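Local coordinates for cellulose biosynthesis protein BcsG (Salmonella typhimurium LT2, PDB 5OLT) that is required for cellulose biosynthesis, this chain being the zinc-binding extramembrane domain of a membrane protein, a domain of the alkaline phosphatase family, at residues P117-L122 and E356-V361; H144-H149 and E169-S174; I310-P315 and S346-T351. One frame throughout, in Å; residues are numbered along the deposited sequence.

Contact 1 of 3, residues P117-L122 and E356-V361; sequences PSHTRL and ENANAV
H119 lies with one face of its imidazole on the backbone of N357 and A358. Its CB rests 3.4 Å from E356 OE1. Chi1 of -176° sets CG anti to the backbone N, and chi2 of 87° then turns one ring face onto the N357-A358 peptide. A358 N and N357 C lie over the ring's centre, the nitrogen 3.4 Å above its plane; CG and CE1 both have A358 N near them. H119 CD2 comes 3.4 Å from A358 CA. H119 NE2 is 3.7 Å from A358 CB, and so small a methyl is consistent with the ring's close approach to the main chain. ND1 meets a water at the ring's edge, in plane, and that water donates to E356 O.

The partner is a beta hairpin of the small antiparallel sheet: N357 to A360 form its type I turn, with A358 at the corner. Facing it is the short, weakly bonded helical turn 119-122, with S118 as N-cap, its OG accepting from R121 N.

E356 reaches across to this helix start. Its OE1 accepts from H119 N at 2.9 Å, nearly straight at 167°, the donor standing well above the carboxylate plane. A carboxylate suits a helix N-terminus, whose N-H groups probably stabilise its negative charge. E356 OE2 is hydrogen-bonded to Y38 and to a second water, 2.6 Å away, which also donates to P117 O.

Contact 2 of 3, residues H144-H149 and E169-S174; sequences HLMMDH and ELMNQS
Side-chain torsions bring Q173 and L170 against 144-149. Q173 has CG anti to its carbonyl carbon (chi1 -67°) and an extended chain beyond, which delivers its amide to the backbone at the end of the strand and just past it. In L170, chi1 of -176° sets CG anti to the backbone N, and chi2 of 59° then places CD1 by M147.

Q173 NE2 makes two hydrogen bonds, to M147 O and to H149 O, both 3.0 Å. The acceptors lie close to the plane of the Q173 amide, as its two N-H bonds require, although the nitrogen stands above each carbonyl plane. A glutamine suits this place because one NH2 group can serve two carbonyls where the chain leaves its strand.

Strand 142-147 is an outermost strand of the central mixed sheet, running parallel to 210-216, and segment 169-174 lies obliquely along its outer edge without forming a regular strand. M171 N donates to L145 O at 2.9 Å, and M171 CG comes 3.2 Å from L145 O. Two waters fill in for further direct backbone pairing: one links L145 N to E169 O, the other M147 N to M171 O.

The apolar side chains pack around these bonds. L170 CD1 touches M147 CG at 3.7 Å, the side chains crossing at about a right angle; this branch fits against the unbranched M147 chain, which also packs on F156 and L157 of helix 156-162. In the conformers described here, M171 SD lies 3.9 Å from M146 SD and approaches the H144 ring obliquely. H149, whose side chain lies about 8 Å from the bound zinc ion, donates from ND1 to D148 OD1 with the oxygen in the ring plane; the same oxygen accepts from L217 N.

Contact 3 of 3, residues I310-P315 and S346-T351; sequences IDINQP and SNLPQT
Strand 310-312 closes one side of the central mixed sheet, pairing with strand 90-96, and the chain leaving it runs beside the loop that joins helix 341-345 to strand 355-357. The contact therefore ties the chain beyond a sheet-edge strand to the connection leading into the small antiparallel sheet.

Its polar link is a backbone bond, T351 N donating to P315 O at 2.9 Å, with the donor standing above the carbonyl plane. The same oxygen receives a CA-H...O contact from Q350, Q350 CA lying 3.2 Å from P315 O. The proline ring restrains phi (-59°), which probably helps set the course of the chain that presents this carbonyl. The backbone of Q350 is held by others as well: its N donates to D17 and its O accepts from R44.

The Q350 side chain stretches out: CG is anti to the carbonyl carbon (chi1 -60°), and the extended chi2 (-179°) carries CD on towards Q314. The amide rests on the aliphatic part of Q314, with Q350 OE1 3.6 Å from Q314 CB. A long glutamine thus uses its flat end for packing against carbon atoms.

Nearer the strand, I312 and L348 supply the apolar part. I312 is apolar, as suits a residue packed on I90 and F92 of strand 90-96, while L348 lies against the E323 and R327 side chains. The two cross at about a right angle, and I312 CD1 meets L348 CD1 at 4.1 Å.

How the contacts relate
All three contacts are partly buried, none wholly core or surface. Contacts 2 and 3 sit at opposite outer strands of the central mixed sheet, on opposite sides of the chain's centre, their own centres 32 Å apart. Contact 1 instead joins a short helix to the small antiparallel sheet; both other contacts are nested within the loop it closes. The second segment of contact 3 leads into the hairpin of contact 1. The chemistry follows place: in contact 1 a carboxylate meets the helix start and an imidazole lies on the hairpin turn; contact 2 uses one backbone bond, a glutamine amide, two bridging waters and apolar side chains; contact 3 has one backbone bond, an amide laid on aliphatic carbons, and apolar packing.

Contact 1 of 3, residues P117-L122 and E356-V361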
loop_
_atom_site.group_PDB
_atom_site.type_symbol
_atom_site.label_atom_id
_atom_site.label_comp_id
_atom_site.label_asym_id
_atom_site.label_seq_id
_atom_site.Cartn_x
_atom_site.Cartn_y
_atom_site.Cartn_z
ATOM N N PRO A 117 -0.805 8.904 10.582
ATOM C CA PRO A 117 -0.386 9.199 11.967
ATOM C C PRO A 117 1.121 9.231 12.141
ATOM O O PRO A 117 1.880 8.657 11.347
ATOM C CB PRO A 117 -0.905 7.994 12.738
ATOM C CG PRO A 117 -0.862 6.847 11.764
ATOM C CD PRO A 117 -1.188 7.482 10.417
ATOM N N SER A 118 1.567 9.858 13.228
ATOM C CA SER A 118 2.950 9.668 13.681
ATOM C C SER A 118 3.203 8.209 14.006
ATOM O O SER A 118 2.261 7.425 14.225
ATOM C CB SER A 118 3.222 10.538 14.923
ATOM O OG SER A 118 2.408 10.064 15.994
ATOM N N HIS A 119 4.488 7.842 14.047
ATOM C CA HIS A 119 4.835 6.502 14.410
ATOM C C HIS A 119 4.276 6.099 15.800
ATOM O O HIS A 119 3.757 4.994 15.948
ATOM C CB HIS A 119 6.348 6.310 14.335
ATOM C CG HIS A 119 6.771 4.914 14.610
ATOM N ND1 HIS A 119 6.844 3.950 13.626
ATOM C CD2 HIS A 119 7.124 4.306 15.764
ATOM C CE1 HIS A 119 7.265 2.812 14.157
ATOM N NE2 HIS A 119 7.437 3.002 15.462
ATOM N N THR A 120 4.407 7.015 16.766
ATOM C CA THR A 120 3.892 6.808 18.121
ATOM C C THR A 120 2.409 6.387 18.073
ATOM O O THR A 120 2.036 5.372 18.688
ATOM C CB THR A 120 4.072 8.069 19.003
ATOM O OG1 THR A 120 5.450 8.482 19.006
ATOM C CG2 THR A 120 3.645 7.792 20.443
ATOM N N ARG A 121 1.609 7.146 17.310
ATOM C CA ARG A 121 0.146 6.959 17.214
ATOM C C ARG A 121 -0.190 5.596 16.571
ATOM O O ARG A 121 -1.269 4.999 16.830
ATOM C CB ARG A 121 -0.507 8.119 16.451
ATOM C CG ARG A 121 -0.981 9.365 17.188
ATOM C CD ARG A 121 -2.443 9.759 16.751
ATOM N NE ARG A 121 -2.576 10.380 15.394
ATOM C CZ ARG A 121 -3.475 10.094 14.439
ATOM N NH1 ARG A 121 -4.435 9.168 14.626
ATOM N NH2 ARG A 121 -3.449 10.772 13.261
ATOM N N LEU A 122 0.712 5.058 15.752
ATOM C CA LEU A 122 0.460 3.695 15.190
ATOM C C LEU A 122 0.286 2.588 16.181
ATOM O O LEU A 122 -0.332 1.550 15.877
ATOM C CB LEU A 122 1.615 3.183 14.330
ATOM C CG LEU A 122 1.693 3.636 12.938
ATOM C CD1 LEU A 122 2.881 2.933 12.294
ATOM C CD2 LEU A 122 0.400 3.446 12.161
ATOM N N GLU A 356 8.351 7.598 8.597
ATOM C CA GLU A 356 8.884 7.473 9.945
ATOM C C GLU A 356 9.110 6.082 10.346
ATOM O O GLU A 356 8.386 5.171 9.937
ATOM C CB GLU A 356 7.867 7.988 11.000
ATOM C CG GLU A 356 7.284 9.311 10.727
ATOM C CD GLU A 356 6.506 9.861 11.894
ATOM O OE1 GLU A 356 6.695 9.471 13.102
ATOM O OE2 GLU A 356 5.721 10.738 11.545
ATOM N N ASN A 357 10.145 5.919 11.177
ATOM C CA ASN A 357 10.289 4.725 12.024
ATOM C C ASN A 357 10.352 5.285 13.463
ATOM O O ASN A 357 10.304 6.495 13.639
ATOM C CB ASN A 357 11.551 3.937 11.650
ATOM C CG ASN A 357 11.575 3.492 10.185
ATOM O OD1 ASN A 357 10.547 3.183 9.579
ATOM N ND2 ASN A 357 12.770 3.398 9.632
ATOM N N ALA A 358 10.493 4.439 14.484
ATOM C CA ALA A 358 10.497 4.913 15.889
ATOM C C ALA A 358 11.456 6.064 16.119
ATOM O O ALA A 358 11.142 7.012 16.850
ATOM C CB ALA A 358 10.799 3.790 16.867
ATOM N N ASN A 359 12.588 6.020 15.428
ATOM C CA ASN A 359 13.651 6.945 15.766
ATOM C C ASN A 359 13.940 8.049 14.770
ATOM O O ASN A 359 14.812 8.876 14.983
ATOM C CB ASN A 359 14.936 6.132 15.975
ATOM C CG ASN A 359 14.891 5.233 17.194
ATOM O OD1 ASN A 359 14.454 4.071 17.141
ATOM N ND2 ASN A 359 15.422 5.746 18.299
ATOM N N ALA A 360 13.220 8.057 13.654
ATOM C CA ALA A 360 13.591 8.939 12.562
ATOM C C ALA A 360 12.369 9.350 11.785
ATOM O O ALA A 360 11.452 8.536 11.578
ATOM C CB ALA A 360 14.561 8.224 11.627
ATOM N N VAL A 361 12.372 10.617 11.362
ATOM C CA VAL A 361 11.361 11.140 10.407
ATOM C C VAL A 361 12.101 11.692 9.192
ATOM O O VAL A 361 13.147 12.349 9.331
ATOM C CB VAL A 361 10.511 12.280 11.040
ATOM C CG1 VAL A 361 9.429 12.718 10.081
ATOM C CG2 VAL A 361 9.841 11.870 12.374
HETATM O O HOH W 1 3.755 10.250 9.855
HETATM O O HOH W 2 5.927 4.506 11.012
HETATM O O HOH W 3 6.379 9.376 16.512
#

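Contact 2 of 3, residues H144-H149 and E169-S174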
loop_
_atom_site.group_PDB
_atom_site.type_symbol
_atom_site.label_atom_id
_atom_site.label_comp_id
_atom_site.label_asym_id
_atom_site.label_seq_id
_atom_site.Cartn_x
_atom_site.Cartn_y
_atom_site.Cartn_z
ATOM N N HIS A 144 -10.457 -11.878 5.313
ATOM C CA HIS A 144 -9.499 -12.976 5.225
ATOM C C HIS A 144 -8.101 -12.420 5.395
ATOM O O HIS A 144 -7.795 -11.316 4.918
ATOM C CB HIS A 144 -9.563 -13.734 3.883
ATOM C CG HIS A 144 -10.874 -14.415 3.611
ATOM N ND1 HIS A 144 -11.286 -15.531 4.300
ATOM C CD2 HIS A 144 -11.816 -14.193 2.660
ATOM C CE1 HIS A 144 -12.448 -15.941 3.822
ATOM N NE2 HIS A 144 -12.800 -15.138 2.834
ATOM N N LEU A 145 -7.263 -13.213 6.037
ATOM C CA LEU A 145 -5.844 -12.915 6.184
ATOM C C LEU A 145 -5.091 -14.080 5.581
ATOM O O LEU A 145 -5.314 -15.216 5.952
ATOM C CB LEU A 145 -5.538 -12.792 7.667
ATOM C CG LEU A 145 -4.071 -12.624 8.039
ATOM C CD1 LEU A 145 -3.508 -11.328 7.435
ATOM C CD2 LEU A 145 -3.945 -12.639 9.563
ATOM N N MET A 146 -4.155 -13.745 4.693
ATOM C CA MET A 146 -3.406 -14.706 3.940
ATOM C C MET A 146 -1.962 -14.268 3.942
ATOM O O MET A 146 -1.681 -13.052 3.829
ATOM C CB MET A 146 -3.960 -14.673 2.510
ATOM C CG MET A 146 -3.508 -15.790 1.629
ATOM S SD MET A 146 -4.695 -15.974 0.276
ATOM C CE MET A 146 -4.224 -14.691 -0.854
ATOM N N MET A 147 -1.033 -15.229 4.025
ATOM C CA MET A 147 0.395 -14.876 3.899
ATOM C C MET A 147 1.111 -15.971 3.143
ATOM O O MET A 147 0.641 -17.134 3.108
ATOM C CB MET A 147 1.065 -14.688 5.275
ATOM C CG MET A 147 0.454 -13.570 6.100
ATOM S SD MET A 147 1.413 -13.140 7.556
ATOM C CE MET A 147 0.309 -11.903 8.271
ATOM N N ASP A 148 2.263 -15.634 2.559
ATOM C CA ASP A 148 3.111 -16.679 1.990
ATOM C C ASP A 148 4.206 -17.094 2.985
ATOM O O ASP A 148 5.189 -17.716 2.612
ATOM C CB ASP A 148 3.661 -16.289 0.617
ATOM C CG ASP A 148 4.581 -15.103 0.658
ATOM O OD1 ASP A 148 4.988 -14.668 1.741
ATOM O OD2 ASP A 148 4.914 -14.583 -0.461
ATOM N N HIS A 149 3.999 -16.770 4.266
ATOM C CA HIS A 149 4.958 -17.094 5.307
ATOM C C HIS A 149 4.202 -17.178 6.622
ATOM O O HIS A 149 3.009 -16.889 6.675
ATOM C CB HIS A 149 6.061 -16.013 5.346
ATOM C CG HIS A 149 5.574 -14.650 5.737
ATOM N ND1 HIS A 149 4.918 -13.767 4.898
ATOM C CD2 HIS A 149 5.661 -14.032 6.939
ATOM C CE1 HIS A 149 4.636 -12.658 5.576
ATOM N NE2 HIS A 149 5.086 -12.798 6.816
ATOM N N GLU A 169 -8.082 -15.704 11.452
ATOM C CA GLU A 169 -7.079 -16.763 11.460
ATOM C C GLU A 169 -6.349 -16.674 10.140
ATOM O O GLU A 169 -6.912 -16.261 9.137
ATOM C CB GLU A 169 -7.711 -18.155 11.640
ATOM C CG GLU A 169 -8.308 -18.394 13.033
ATOM C CD GLU A 169 -7.265 -18.419 14.152
ATOM O OE1 GLU A 169 -6.495 -19.404 14.224
ATOM O OE2 GLU A 169 -7.218 -17.460 14.963
ATOM N N LEU A 170 -5.077 -17.018 10.171
ATOM C CA LEU A 170 -4.299 -17.118 8.966
ATOM C C LEU A 170 -4.883 -18.239 8.087
ATOM O O LEU A 170 -5.108 -19.365 8.588
ATOM C CB LEU A 170 -2.864 -17.384 9.384
ATOM C CG LEU A 170 -1.797 -17.448 8.340
ATOM C CD1 LEU A 170 -1.753 -16.102 7.584
ATOM C CD2 LEU A 170 -0.456 -17.711 9.030
ATOM N N MET A 171 -5.107 -17.961 6.791
ATOM C CA MET A 171 -5.649 -18.982 5.895
ATOM C C MET A 171 -4.727 -20.195 5.855
ATOM O O MET A 171 -3.503 -20.080 6.011
ATOM C CB MET A 171 -5.898 -18.431 4.494
ATOM C CG MET A 171 -7.087 -17.486 4.447
ATOM S SD MET A 171 -7.542 -16.904 2.804
ATOM C CE MET A 171 -7.601 -18.444 1.868
ATOM N N ASN A 172 -5.342 -21.364 5.705
ATOM C CA ASN A 172 -4.623 -22.630 5.696
ATOM C C ASN A 172 -3.421 -22.605 4.729
ATOM O O ASN A 172 -3.584 -22.291 3.551
ATOM C CB ASN A 172 -5.588 -23.741 5.286
ATOM C CG ASN A 172 -4.915 -25.107 5.208
ATOM O OD1 ASN A 172 -4.012 -25.416 5.989
ATOM N ND2 ASN A 172 -5.370 -25.938 4.261
ATOM N N GLN A 173 -2.262 -22.973 5.252
ATOM C CA GLN A 173 -1.029 -23.078 4.489
ATOM C C GLN A 173 -0.568 -24.531 4.277
ATOM O O GLN A 173 0.449 -24.762 3.628
ATOM C CB GLN A 173 0.062 -22.287 5.210
ATOM C CG GLN A 173 -0.222 -20.780 5.184
ATOM C CD GLN A 173 0.784 -19.984 5.975
ATOM O OE1 GLN A 173 1.296 -20.437 7.000
ATOM N NE2 GLN A 173 1.022 -18.757 5.543
ATOM N N SER A 174 -1.301 -25.505 4.834
ATOM C CA SER A 174 -0.913 -26.923 4.681
ATOM C C SER A 174 -0.910 -27.306 3.216
ATOM O O SER A 174 -1.832 -26.931 2.474
ATOM C CB SER A 174 -1.900 -27.861 5.400
ATOM O OG SER A 174 -1.993 -27.544 6.767
HETATM O O HOH W 4 -8.580 -15.458 7.409
HETATM O O HOH W 5 -2.182 -17.919 4.503
#

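Contact 3 of 3, residues I310-P315 and S346-T351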
loop_
_atom_site.group_PDB
_atom_site.type_symbol
_atom_site.label_atom_id
_atom_site.label_comp_id
_atom_site.label_asym_id
_atom_site.label_seq_id
_atom_site.Cartn_x
_atom_site.Cartn_y
_atom_site.Cartn_z
ATOM N N ILE A 310 -3.678 4.103 -16.080
ATOM C CA ILE A 310 -3.764 5.523 -15.742
ATOM C C ILE A 310 -2.717 5.826 -14.673
ATOM O O ILE A 310 -2.777 5.242 -13.584
ATOM C CB ILE A 310 -5.178 5.848 -15.241
ATOM C CG1 ILE A 310 -6.222 5.569 -16.351
ATOM C CG2 ILE A 310 -5.241 7.293 -14.769
ATOM C CD1 ILE A 310 -7.621 5.486 -15.769
ATOM N N ASP A 311 -1.768 6.694 -14.969
ATOM C CA ASP A 311 -0.764 7.061 -13.977
ATOM C C ASP A 311 -1.320 8.087 -13.017
ATOM O O ASP A 311 -1.956 9.063 -13.415
ATOM C CB ASP A 311 0.466 7.658 -14.630
ATOM C CG ASP A 311 1.278 6.654 -15.386
ATOM O OD1 ASP A 311 1.166 5.423 -15.143
ATOM O OD2 ASP A 311 2.038 7.119 -16.267
ATOM N N ILE A 312 -1.063 7.866 -11.732
ATOM C CA ILE A 312 -1.399 8.859 -10.709
ATOM C C ILE A 312 -0.044 9.443 -10.329
ATOM O O ILE A 312 0.810 8.762 -9.715
ATOM C CB ILE A 312 -2.073 8.237 -9.454
ATOM C CG1 ILE A 312 -3.320 7.432 -9.803
ATOM C CG2 ILE A 312 -2.396 9.321 -8.418
ATOM C CD1 ILE A 312 -4.405 8.182 -10.543
ATOM N N ASN A 313 0.180 10.696 -10.691
ATOM C CA ASN A 313 1.486 11.323 -10.478
ATOM C C ASN A 313 1.613 12.147 -9.207
ATOM O O ASN A 313 2.733 12.383 -8.749
ATOM C CB ASN A 313 1.846 12.197 -11.681
ATOM C CG ASN A 313 1.933 11.387 -12.975
ATOM O OD1 ASN A 313 1.276 11.702 -13.973
ATOM N ND2 ASN A 313 2.743 10.390 -12.959
ATOM N N GLN A 314 0.484 12.525 -8.623
ATOM C CA GLN A 314 0.496 13.377 -7.425
ATOM C C GLN A 314 0.980 12.596 -6.203
ATOM O O GLN A 314 0.786 11.367 -6.128
ATOM C CB GLN A 314 -0.906 13.933 -7.174
ATOM C CG GLN A 314 -1.437 14.758 -8.344
ATOM C CD GLN A 314 -2.251 13.967 -9.381
ATOM O OE1 GLN A 314 -2.322 12.712 -9.387
ATOM N NE2 GLN A 314 -2.896 14.717 -10.275
ATOM N N PRO A 315 1.614 13.289 -5.242
ATOM C CA PRO A 315 2.091 12.575 -4.030
ATOM C C PRO A 315 0.904 11.907 -3.326
ATOM O O PRO A 315 -0.105 12.571 -3.043
ATOM C CB PRO A 315 2.650 13.701 -3.157
ATOM C CG PRO A 315 3.033 14.757 -4.119
ATOM C CD PRO A 315 2.020 14.716 -5.220
ATOM N N SER A 346 -9.728 10.834 -10.498
ATOM C CA SER A 346 -9.459 12.258 -10.246
ATOM C C SER A 346 -9.879 12.636 -8.811
ATOM O O SER A 346 -10.702 11.967 -8.169
ATOM C CB SER A 346 -10.168 13.171 -11.283
ATOM O OG SER A 346 -9.554 12.988 -12.565
ATOM N N ASN A 347 -9.278 13.724 -8.315
ATOM C CA ASN A 347 -9.570 14.241 -6.972
ATOM C C ASN A 347 -9.323 13.227 -5.868
ATOM O O ASN A 347 -10.000 13.218 -4.858
ATOM C CB ASN A 347 -10.993 14.786 -6.893
ATOM C CG ASN A 347 -11.311 15.679 -8.063
ATOM O OD1 ASN A 347 -11.998 15.266 -9.011
ATOM N ND2 ASN A 347 -10.730 16.868 -8.057
ATOM N N LEU A 348 -8.338 12.369 -6.080
ATOM C CA LEU A 348 -7.949 11.448 -5.010
ATOM C C LEU A 348 -7.169 12.234 -3.970
ATOM O O LEU A 348 -6.502 13.232 -4.292
ATOM C CB LEU A 348 -7.094 10.303 -5.574
ATOM C CG LEU A 348 -7.785 9.297 -6.495
ATOM C CD1 LEU A 348 -6.772 8.378 -7.169
ATOM C CD2 LEU A 348 -8.843 8.494 -5.768
ATOM N N PRO A 349 -7.252 11.784 -2.723
ATOM C CA PRO A 349 -6.468 12.512 -1.712
ATOM C C PRO A 349 -4.967 12.459 -1.987
ATOM O O PRO A 349 -4.410 11.403 -2.329
ATOM C CB PRO A 349 -6.786 11.788 -0.411
ATOM C CG PRO A 349 -7.351 10.496 -0.804
ATOM C CD PRO A 349 -7.972 10.636 -2.170
ATOM N N GLN A 350 -4.324 13.611 -1.839
ATOM C CA GLN A 350 -2.854 13.703 -1.941
ATOM C C GLN A 350 -2.318 13.746 -0.531
ATOM O O GLN A 350 -2.994 14.249 0.379
ATOM C CB GLN A 350 -2.402 14.981 -2.659
ATOM C CG GLN A 350 -2.970 15.028 -4.077
ATOM C CD GLN A 350 -2.535 16.242 -4.845
ATOM O OE1 GLN A 350 -1.388 16.652 -4.788
ATOM N NE2 GLN A 350 -3.458 16.786 -5.648
ATOM N N THR A 351 -1.113 13.217 -0.358
ATOM C CA THR A 351 -0.491 13.153 0.966
ATOM C C THR A 351 0.970 13.481 0.774
ATOM O O THR A 351 1.638 12.928 -0.125
ATOM C CB THR A 351 -0.629 11.732 1.569
ATOM O OG1 THR A 351 -2.023 11.368 1.608
ATOM C CG2 THR A 351 -0.055 11.692 2.994
#